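Local coordinates for protein B (Streptococcus agalactiae, PDB 5H6I) that permeabilises membranes as a secreted pore-forming toxin, the CAMP factor, and binds the Fc part of IgG, at residues I109-Q114 with Q160-Y165; Y177-L182 with P223-Q228. All coordinates share one frame; numbering follows the deposited sequence.

Interaction 1: I109-Q114 with Q160-Y165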
loop_
_atom_site.group_PDB
_atom_site.type_symbol
_atom_site.label_atom_id
_atom_site.label_comp_id
_atom_site.label_asym_id
_atom_site.label_seq_id
_atom_site.Cartn_x
_atom_site.Cartn_y
_atom_site.Cartn_z
ATOM N N ILE A 109 2.073 6.631 0.172
ATOM C CA ILE A 109 1.972 5.202 -0.102
ATOM C C ILE A 109 1.323 4.958 -1.459
ATOM O O ILE A 109 1.790 4.123 -2.242
ATOM C CB ILE A 109 1.208 4.495 1.031
ATOM C CG1 ILE A 109 1.966 4.651 2.350
ATOM C CG2 ILE A 109 1.012 3.029 0.698
ATOM C CD1 ILE A 109 1.076 4.639 3.567
ATOM N N THR A 110 0.237 5.676 -1.759
ATOM C CA THR A 110 -0.375 5.559 -3.078
ATOM C C THR A 110 0.551 6.075 -4.171
ATOM O O THR A 110 0.492 5.595 -5.308
ATOM C CB THR A 110 -1.707 6.308 -3.123
ATOM O OG1 THR A 110 -1.464 7.714 -3.253
ATOM C CG2 THR A 110 -2.522 6.041 -1.867
ATOM N N PHE A 111 1.404 7.051 -3.848
ATOM C CA PHE A 111 2.407 7.506 -4.805
ATOM C C PHE A 111 3.360 6.377 -5.173
ATOM O O PHE A 111 3.803 6.276 -6.323
ATOM C CB PHE A 111 3.175 8.698 -4.230
ATOM C CG PHE A 111 4.338 9.138 -5.074
ATOM C CD1 PHE A 111 4.149 10.002 -6.139
ATOM C CD2 PHE A 111 5.622 8.698 -4.795
ATOM C CE1 PHE A 111 5.217 10.413 -6.915
ATOM C CE2 PHE A 111 6.694 9.104 -5.568
ATOM C CZ PHE A 111 6.490 9.963 -6.629
ATOM N N SER A 112 3.688 5.519 -4.205
ATOM C CA SER A 112 4.560 4.383 -4.487
ATOM C C SER A 112 3.866 3.361 -5.377
ATOM O O SER A 112 4.477 2.828 -6.311
ATOM C CB SER A 112 5.014 3.736 -3.180
ATOM O OG SER A 112 5.245 2.349 -3.352
ATOM N N THR A 113 2.589 3.078 -5.106
ATOM C CA THR A 113 1.867 2.070 -5.875
ATOM C C THR A 113 1.740 2.460 -7.343
ATOM O O THR A 113 1.759 1.588 -8.220
ATOM C CB THR A 113 0.480 1.842 -5.265
ATOM O OG1 THR A 113 0.612 1.514 -3.877
ATOM C CG2 THR A 113 -0.246 0.708 -5.977
ATOM N N GLN A 114 1.632 3.755 -7.633
ATOM C CA GLN A 114 1.345 4.209 -8.988
ATOM C C GLN A 114 2.586 4.576 -9.791
ATOM O O GLN A 114 2.509 4.623 -11.024
ATOM C CB GLN A 114 0.408 5.421 -8.953
ATOM C CG GLN A 114 -0.929 5.172 -8.276
ATOM C CD GLN A 114 -1.721 6.450 -8.069
ATOM O OE1 GLN A 114 -1.188 7.553 -8.201
ATOM N NE2 GLN A 114 -3.000 6.308 -7.743
ATOM N N GLN A 160 9.856 13.035 -5.047
ATOM C CA GLN A 160 10.384 13.468 -6.336
ATOM C C GLN A 160 11.811 12.982 -6.552
ATOM O O GLN A 160 12.246 12.832 -7.699
ATOM C CB GLN A 160 10.319 14.992 -6.446
ATOM C CG GLN A 160 8.908 15.559 -6.415
ATOM C CD GLN A 160 8.214 15.475 -7.761
ATOM O OE1 GLN A 160 8.782 15.848 -8.789
ATOM N NE2 GLN A 160 6.979 14.987 -7.761
ATOM N N LYS A 161 12.549 12.727 -5.469
ATOM C CA LYS A 161 13.933 12.288 -5.607
ATOM C C LYS A 161 14.014 10.838 -6.068
ATOM O O LYS A 161 14.841 10.498 -6.922
ATOM C CB LYS A 161 14.676 12.477 -4.285
ATOM C CG LYS A 161 16.081 11.897 -4.271
ATOM C CD LYS A 161 16.667 11.906 -2.868
ATOM C CE LYS A 161 17.991 11.161 -2.817
ATOM N NZ LYS A 161 18.450 10.941 -1.417
ATOM N N VAL A 162 13.162 9.965 -5.520
ATOM C CA VAL A 162 13.197 8.560 -5.908
ATOM C C VAL A 162 12.645 8.347 -7.311
ATOM O O VAL A 162 12.841 7.272 -7.891
ATOM C CB VAL A 162 12.435 7.688 -4.891
ATOM C CG1 VAL A 162 13.034 7.843 -3.502
ATOM C CG2 VAL A 162 10.954 8.036 -4.888
ATOM N N LEU A 163 11.956 9.342 -7.875
ATOM C CA LEU A 163 11.504 9.234 -9.258
ATOM C C LEU A 163 12.678 9.193 -10.225
ATOM O O LEU A 163 12.584 8.576 -11.293
ATOM C CB LEU A 163 10.577 10.398 -9.606
ATOM C CG LEU A 163 9.114 10.275 -9.182
ATOM C CD1 LEU A 163 8.352 11.541 -9.540
ATOM C CD2 LEU A 163 8.467 9.057 -9.822
ATOM N N THR A 164 13.788 9.840 -9.874
ATOM C CA THR A 164 14.980 9.852 -10.712
ATOM C C THR A 164 15.844 8.610 -10.533
ATOM O O THR A 164 16.915 8.529 -11.145
ATOM C CB THR A 164 15.814 11.104 -10.425
ATOM O OG1 THR A 164 16.444 10.979 -9.143
ATOM C CG2 THR A 164 14.931 12.344 -10.431
ATOM N N TYR A 165 15.414 7.652 -9.714
ATOM C CA TYR A 165 16.156 6.416 -9.545
ATOM C C TYR A 165 16.038 5.562 -10.807
ATOM O O TYR A 165 15.076 5.694 -11.568
ATOM C CB TYR A 165 15.639 5.646 -8.330
ATOM C CG TYR A 165 16.111 6.180 -6.990
ATOM C CD1 TYR A 165 16.486 7.509 -6.836
ATOM C CD2 TYR A 165 16.179 5.351 -5.879
ATOM C CE1 TYR A 165 16.912 7.996 -5.614
ATOM C CE2 TYR A 165 16.603 5.829 -4.652
ATOM C CZ TYR A 165 16.969 7.152 -4.526
ATOM O OH TYR A 165 17.394 7.633 -3.308
#
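Apolar packing carries this contact, and F111 is the one residue of 109-114 that makes it. Its CG stands anti to the backbone N (chi1 173°), which extends the ring out of the helix toward helix 145-163. There the far corner of the ring meets the branched end of L163: F111 CZ lies 3.7 Å from L163 CG and 3.8 Å from L163 CD1. The leucine sits at the ring edge, with CD1 in the ring plane. V162 approaches the same edge more loosely, its CG2 4.4 Å from F111 CE2. A long flat residue suits this place, because the CA atoms of F111 and Q160, the nearest across the pair, are still 10.1 Å apart. The ring of H115, one turn on, meets that of F111 with the planes nearly parallel.

Hydrogen bonds do not cross between the segments; they serve each one separately. T164 turns its hydroxyl back on the chain, OG1 giving a 2.8 Å bond to K161 O in the carbonyl plane. K119 adds a polar tie by donating from NZ to L163 O and Y165 O, and L116 touches both V162 and L163. The whole is helix-to-helix packing near the end of helix 93-115 in an all-helical bundle.

Interaction 2: Y177-L182 with P223-Q228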
loop_
_atom_site.group_PDB
_atom_site.type_symbol
_atom_site.label_atom_id
_atom_site.label_comp_id
_atom_site.label_asym_id
_atom_site.label_seq_id
_atom_site.Cartn_x
_atom_site.Cartn_y
_atom_site.Cartn_z
ATOM N N TYR A 177 7.519 -5.619 -5.646
ATOM C CA TYR A 177 6.658 -4.668 -6.340
ATOM C C TYR A 177 6.440 -5.069 -7.793
ATOM O O TYR A 177 5.372 -4.798 -8.354
ATOM C CB TYR A 177 7.255 -3.263 -6.248
ATOM C CG TYR A 177 7.681 -2.893 -4.846
ATOM C CD1 TYR A 177 6.773 -2.350 -3.945
ATOM C CD2 TYR A 177 8.985 -3.100 -4.416
ATOM C CE1 TYR A 177 7.154 -2.017 -2.660
ATOM C CE2 TYR A 177 9.375 -2.772 -3.132
ATOM C CZ TYR A 177 8.455 -2.232 -2.258
ATOM O OH TYR A 177 8.840 -1.901 -0.979
ATOM N N THR A 178 7.431 -5.715 -8.413
ATOM C CA THR A 178 7.246 -6.224 -9.769
ATOM C C THR A 178 6.188 -7.318 -9.800
ATOM O O THR A 178 5.379 -7.387 -10.733
ATOM C CB THR A 178 8.573 -6.748 -10.321
ATOM O OG1 THR A 178 9.603 -5.778 -10.100
ATOM C CG2 THR A 178 8.457 -7.030 -11.812
ATOM N N LYS A 179 6.173 -8.179 -8.783
ATOM C CA LYS A 179 5.216 -9.274 -8.707
ATOM C C LYS A 179 3.837 -8.829 -8.239
ATOM O O LYS A 179 2.936 -9.669 -8.143
ATOM C CB LYS A 179 5.751 -10.367 -7.779
ATOM C CG LYS A 179 7.027 -11.020 -8.280
ATOM C CD LYS A 179 7.633 -11.925 -7.226
ATOM C CE LYS A 179 8.814 -12.699 -7.783
ATOM N NZ LYS A 179 9.422 -13.592 -6.761
ATOM N N SER A 180 3.651 -7.540 -7.942
ATOM C CA SER A 180 2.330 -7.057 -7.559
ATOM C C SER A 180 1.342 -7.188 -8.710
ATOM O O SER A 180 0.157 -7.470 -8.493
ATOM C CB SER A 180 2.419 -5.605 -7.087
ATOM O OG SER A 180 1.153 -5.128 -6.664
ATOM N N LYS A 181 1.810 -6.990 -9.945
ATOM C CA LYS A 181 0.930 -7.134 -11.100
ATOM C C LYS A 181 0.556 -8.593 -11.327
ATOM O O LYS A 181 -0.595 -8.900 -11.657
ATOM C CB LYS A 181 1.594 -6.548 -12.347
ATOM C CG LYS A 181 2.402 -5.286 -12.095
ATOM C CD LYS A 181 1.543 -4.177 -11.505
ATOM C CE LYS A 181 2.406 -3.074 -10.913
ATOM N NZ LYS A 181 3.451 -3.622 -10.005
ATOM N N LEU A 182 1.517 -9.505 -11.160
ATOM C CA LEU A 182 1.211 -10.928 -11.255
ATOM C C LEU A 182 0.265 -11.355 -10.140
ATOM O O LEU A 182 -0.645 -12.162 -10.360
ATOM C CB LEU A 182 2.506 -11.743 -11.215
ATOM C CG LEU A 182 2.461 -13.242 -10.899
ATOM C CD1 LEU A 182 1.536 -13.998 -11.849
ATOM C CD2 LEU A 182 3.866 -13.831 -10.932
ATOM N N PRO A 223 12.196 -16.369 -5.795
ATOM C CA PRO A 223 12.992 -15.151 -5.590
ATOM C C PRO A 223 14.009 -14.884 -6.687
ATOM O O PRO A 223 14.686 -13.850 -6.636
ATOM C CB PRO A 223 13.697 -15.411 -4.246
ATOM C CG PRO A 223 13.031 -16.635 -3.662
ATOM C CD PRO A 223 12.555 -17.423 -4.836
ATOM N N ASN A 224 14.141 -15.767 -7.675
ATOM C CA ASN A 224 15.165 -15.634 -8.701
ATOM C C ASN A 224 14.607 -15.339 -10.086
ATOM O O ASN A 224 15.388 -15.206 -11.034
ATOM C CB ASN A 224 16.026 -16.902 -8.755
ATOM C CG ASN A 224 16.740 -17.174 -7.447
ATOM O OD1 ASN A 224 17.122 -16.248 -6.730
ATOM N ND2 ASN A 224 16.923 -18.450 -7.126
ATOM N N VAL A 225 13.285 -15.236 -10.237
ATOM C CA VAL A 225 12.723 -14.906 -11.539
ATOM C C VAL A 225 13.043 -13.454 -11.877
ATOM O O VAL A 225 13.136 -12.588 -10.996
ATOM C CB VAL A 225 11.205 -15.159 -11.577
ATOM C CG1 VAL A 225 10.913 -16.651 -11.621
ATOM C CG2 VAL A 225 10.526 -14.504 -10.390
ATOM N N THR A 226 13.215 -13.187 -13.165
ATOM C CA THR A 226 13.534 -11.848 -13.629
ATOM C C THR A 226 12.256 -11.056 -13.893
ATOM O O THR A 226 11.142 -11.579 -13.835
ATOM C CB THR A 226 14.391 -11.911 -14.893
ATOM O OG1 THR A 226 13.713 -12.682 -15.893
ATOM C CG2 THR A 226 15.735 -12.555 -14.590
ATOM N N VAL A 227 12.435 -9.763 -14.177
ATOM C CA VAL A 227 11.303 -8.919 -14.549
ATOM C C VAL A 227 10.643 -9.454 -15.814
ATOM O O VAL A 227 9.414 -9.410 -15.961
ATOM C CB VAL A 227 11.762 -7.458 -14.716
ATOM C CG1 VAL A 227 10.667 -6.614 -15.353
ATOM C CG2 VAL A 227 12.175 -6.879 -13.372
ATOM N N GLN A 228 11.447 -9.986 -16.737
ATOM C CA GLN A 228 10.901 -10.572 -17.957
ATOM C C GLN A 228 10.033 -11.785 -17.643
ATOM O O GLN A 228 8.907 -11.899 -18.139
ATOM C CB GLN A 228 12.038 -10.955 -18.904
ATOM C CG GLN A 228 12.227 -10.005 -20.071
ATOM C CD GLN A 228 12.825 -10.691 -21.282
ATOM O OE1 GLN A 228 12.127 -10.986 -22.251
ATOM N NE2 GLN A 228 14.127 -10.954 -21.229
HETATM O O HOH W 1 12.138 -12.254 -8.173
#
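K179 reaches across to the 223-228 segment with the end of its chain. The chain is extended beyond CG, and this carries the methylene CE of K179 to 3.6 Å from V225 CG2 while the two side chains cross at a slant. A lysine suits the place because its last methylene can pack on a valine while its charged end seeks carbonyl oxygens. NZ donates to N222 O and to Q220 O, tying K179 to the end of helix 203-220 and the turn after it. A water adds a lesser link, accepting a weak 3.3 Å bond from K179 NZ and lying 3.0 Å from V225 O.

These residues belong to the three-helix C-terminal part of the chain, made of helices 179-196, 203-220 and 227-245. The contact gathers the beginnings of the first and third helices and the turn leading into the third, with T226 as the N-cap of helix 227-245.

T178 and V227 form the second patch, where their backbones come closest, with CA atoms 6.8 Å apart. T178 divides its two branches: CG2, anti to the backbone N, packs 4.0 Å from V227 CG2, whereas OG1 pairs with the hydroxyl of T175. The branched valine offers both methyls to this one carbon, V227 CG1 lying 4.2 Å from T178 CG2, and the side chains cross at about a right angle.

Along the chain the two contacts come in series: interaction 1 closes with 160-165 before interaction 2 opens at 177-182. The first joins helices 93-115 and 145-163 in the larger N-terminal bundle; the second joins helices 179-196 and 227-245 in the smaller C-terminal group. No helix is shared, but helices 145-163 and 179-196 follow each other in sequence, connected by the intervening loop. The centres lie about 18 Å apart and the nearest atoms about 5 Å apart, without touching. This is consistent with both contacts lying where the two helical parts of the CAMP factor adjoin, each holding together helices of its own part.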